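HemO (Neisseria meningitidis, PDB 1J77) binds heme through its iron and probably degrades it as a heme oxygenase, opening the porphyrin ring oxidatively. Local coordinates at residues G104-G109 and A177-A182. Numbering follows the deposited sequence.
With HEM (protoporphyrin IX containing Fe), chain B.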
loop_
_atom_site.group_PDB
_atom_site.type_symbol
_atom_site.label_atom_id
_atom_site.label_comp_id
_atom_site.label_asym_id
_atom_site.label_seq_id
_atom_site.Cartn_x
_atom_site.Cartn_y
_atom_site.Cartn_z
ATOM N N GLY A 104 -0.398 13.865 11.245
ATOM C CA GLY A 104 0.010 15.117 10.641
ATOM C C GLY A 104 0.463 15.020 9.199
ATOM O O GLY A 104 -0.111 14.276 8.389
ATOM N N ASN A 105 1.455 15.838 8.848
ATOM C CA ASN A 105 1.926 15.882 7.481
ATOM C C ASN A 105 2.509 14.539 7.045
ATOM O O ASN A 105 2.268 14.109 5.926
ATOM C CB ASN A 105 2.912 17.034 7.296
ATOM C CG ASN A 105 2.232 18.416 7.464
ATOM O OD1 ASN A 105 1.126 18.628 6.996
ATOM N ND2 ASN A 105 2.928 19.349 8.111
ATOM N N LYS A 106 3.255 13.900 7.930
ATOM C CA LYS A 106 3.883 12.606 7.610
ATOM C C LYS A 106 2.777 11.605 7.285
ATOM O O LYS A 106 2.978 10.735 6.406
ATOM C CB LYS A 106 4.781 12.116 8.737
ATOM C CG LYS A 106 6.127 12.857 8.844
ATOM C CD LYS A 106 6.930 12.397 10.040
ATOM C CE LYS A 106 8.067 11.514 9.624
ATOM N NZ LYS A 106 8.939 11.064 10.766
ATOM N N ALA A 107 1.613 11.681 7.958
ATOM C CA ALA A 107 0.521 10.738 7.675
ATOM C C ALA A 107 -0.010 10.897 6.262
ATOM O O ALA A 107 -0.494 9.956 5.665
ATOM C CB ALA A 107 -0.628 10.833 8.739
ATOM N N ILE A 108 0.084 12.106 5.702
ATOM C CA ILE A 108 -0.326 12.332 4.314
ATOM C C ILE A 108 0.537 11.500 3.347
ATOM O O ILE A 108 0.012 10.971 2.391
ATOM C CB ILE A 108 -0.305 13.845 3.981
ATOM C CG1 ILE A 108 -1.237 14.601 4.925
ATOM C CG2 ILE A 108 -0.754 14.043 2.547
ATOM C CD1 ILE A 108 -1.016 16.106 4.911
ATOM N N GLY A 109 1.822 11.410 3.633
ATOM C CA GLY A 109 2.723 10.507 2.905
ATOM C C GLY A 109 2.351 9.028 2.964
ATOM O O GLY A 109 2.444 8.340 1.946
ATOM N N ALA A 177 6.047 9.260 3.268
ATOM C CA ALA A 177 5.968 8.284 2.176
ATOM C C ALA A 177 7.230 7.396 2.125
ATOM O O ALA A 177 7.119 6.169 2.039
ATOM C CB ALA A 177 5.731 8.997 0.817
ATOM N N ARG A 178 8.401 7.981 2.324
ATOM C CA ARG A 178 9.639 7.180 2.374
ATOM C C ARG A 178 9.530 6.140 3.526
ATOM O O ARG A 178 9.878 4.964 3.375
ATOM C CB ARG A 178 10.899 8.075 2.560
ATOM C CG ARG A 178 11.248 8.932 1.346
ATOM C CD ARG A 178 12.473 9.792 1.487
ATOM N NE ARG A 178 12.760 10.350 0.178
ATOM C CZ ARG A 178 13.544 11.386 -0.052
ATOM N NH1 ARG A 178 14.140 12.007 0.954
ATOM N NH2 ARG A 178 13.724 11.792 -1.306
ATOM N N GLU A 179 9.053 6.597 4.681
ATOM C CA GLU A 179 8.902 5.756 5.851
ATOM C C GLU A 179 7.841 4.678 5.689
ATOM O O GLU A 179 8.039 3.564 6.194
ATOM C CB GLU A 179 8.692 6.582 7.118
ATOM C CG GLU A 179 9.927 7.421 7.461
ATOM C CD GLU A 179 9.740 8.380 8.610
ATOM O OE1 GLU A 179 8.833 8.159 9.430
ATOM O OE2 GLU A 179 10.569 9.304 8.720
ATOM N N ALA A 180 6.758 4.955 4.957
ATOM C CA ALA A 180 5.686 3.953 4.669
ATOM C C ALA A 180 6.256 2.833 3.802
ATOM O O ALA A 180 6.067 1.662 4.117
ATOM C CB ALA A 180 4.566 4.574 4.013
ATOM N N PHE A 181 7.009 3.213 2.771
ATOM C CA PHE A 181 7.655 2.191 1.941
ATOM C C PHE A 181 8.647 1.397 2.732
ATOM O O PHE A 181 8.747 0.181 2.558
ATOM C CB PHE A 181 8.351 2.790 0.710
ATOM C CG PHE A 181 7.436 3.166 -0.454
ATOM C CD1 PHE A 181 7.359 4.501 -0.900
ATOM C CD2 PHE A 181 6.680 2.216 -1.138
ATOM C CE1 PHE A 181 6.583 4.839 -1.975
ATOM C CE2 PHE A 181 5.925 2.574 -2.227
ATOM C CZ PHE A 181 5.848 3.910 -2.629
ATOM N N ALA A 182 9.435 2.057 3.595
ATOM C CA ALA A 182 10.410 1.319 4.376
ATOM C C ALA A 182 9.762 0.345 5.319
ATOM O O ALA A 182 10.225 -0.766 5.481
ATOM C CB ALA A 182 11.284 2.244 5.135
HETATM C CHA HEM B . 2.245 2.981 -8.816
HETATM C CHB HEM B . 3.573 -1.549 -9.891
HETATM C CHC HEM B . 3.681 -2.628 -5.134
HETATM C CHD HEM B . 2.821 2.052 -4.071
HETATM C C1A HEM B . 2.500 1.826 -9.514
HETATM C C2A HEM B . 2.347 1.638 -10.975
HETATM C C3A HEM B . 2.720 0.386 -11.235
HETATM C C4A HEM B . 3.130 -0.264 -9.999
HETATM C CMA HEM B . 2.733 -0.276 -12.635
HETATM C CAA HEM B . 1.800 2.630 -12.041
HETATM C CBA HEM B . 0.311 2.348 -12.248
HETATM C CGA HEM B . -0.339 3.367 -13.165
HETATM O O1A HEM B . 0.246 4.476 -13.337
HETATM O O2A HEM B . -1.428 3.043 -13.726
HETATM C C1B HEM B . 3.716 -2.253 -8.704
HETATM C C2B HEM B . 4.033 -3.651 -8.605
HETATM C C3B HEM B . 4.100 -3.960 -7.278
HETATM C C4B HEM B . 3.748 -2.755 -6.530
HETATM C CMB HEM B . 4.244 -4.532 -9.862
HETATM C CAB HEM B . 4.353 -5.326 -6.638
HETATM C CBB HEM B . 5.184 -6.207 -7.187
HETATM C C1C HEM B . 3.402 -1.473 -4.453
HETATM C C2C HEM B . 3.237 -1.352 -3.005
HETATM C C3C HEM B . 3.063 -0.052 -2.722
HETATM C C4C HEM B . 2.991 0.694 -3.948
HETATM C CMC HEM B . 3.403 -2.527 -2.030
HETATM C CAC HEM B . 2.874 0.605 -1.362
HETATM C CBC HEM B . 3.263 -0.032 -0.261
HETATM C C1D HEM B . 2.608 2.685 -5.255
HETATM C C2D HEM B . 2.330 4.096 -5.332
HETATM C C3D HEM B . 2.173 4.404 -6.788
HETATM C C4D HEM B . 2.354 3.134 -7.448
HETATM C CMD HEM B . 2.242 5.056 -4.145
HETATM C CAD HEM B . 1.807 5.732 -7.450
HETATM C CBD HEM B . 2.954 6.349 -8.194
HETATM C CGD HEM B . 2.427 7.686 -8.667
HETATM O O1D HEM B . 2.530 8.661 -7.884
HETATM O O2D HEM B . 1.968 7.784 -9.847
HETATM N NA HEM B . 2.961 0.649 -8.973
HETATM N NB HEM B . 3.591 -1.731 -7.425
HETATM N NC HEM B . 3.227 -0.220 -4.964
HETATM N ND HEM B . 2.628 2.108 -6.533
HETATM FE FE HEM B . 3.205 0.242 -6.987
HETATM O O HOH W 1 1.302 -0.182 -6.880
#
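Between Gly-109 and Ala-177 two helices come close enough for backbone to meet backbone, a worked example of how small residues let helices approach: the CA atoms of Gly-109 and Ala-177 lie 4.0 Å apart. With no side chain on Gly-109, its carbonyl O reaches CA of Ala-177 at 3.5 Å in a CA-H...O contact, bent at the hydrogen (125°), and the Ala-177 methyl CB touches the same oxygen. This close approach joins helix 104-119 to helix 167-192 in the all-helical heme oxygenase fold. Farther along helix 167-192, Phe-181 lines the heme pocket; its CE2 lies 3.6 Å from the heme meso carbon CHD, which sits at the edge of the Phe-181 ring, near the plane of that ring, while Thr-19, Val-22 and Val-26 of helix 11-32 also touch the phenyl group.

Charge pairing takes over at the partly exposed margin. The Lys-106 chain, turned about CG-CD (chi3 105°), brings NZ to both carboxylate oxygens of Glu-179 in a salt bridge. The bond from Lys-106 NZ to Glu-179 OE2, at 3.2 Å, arrives on the syn side, 19° out of the carboxylate plane; that to OE1 is weak. OE2 also accepts a hydrogen bond from Gln-175 NE2, one turn earlier, which helps fix the carboxylate's rotation.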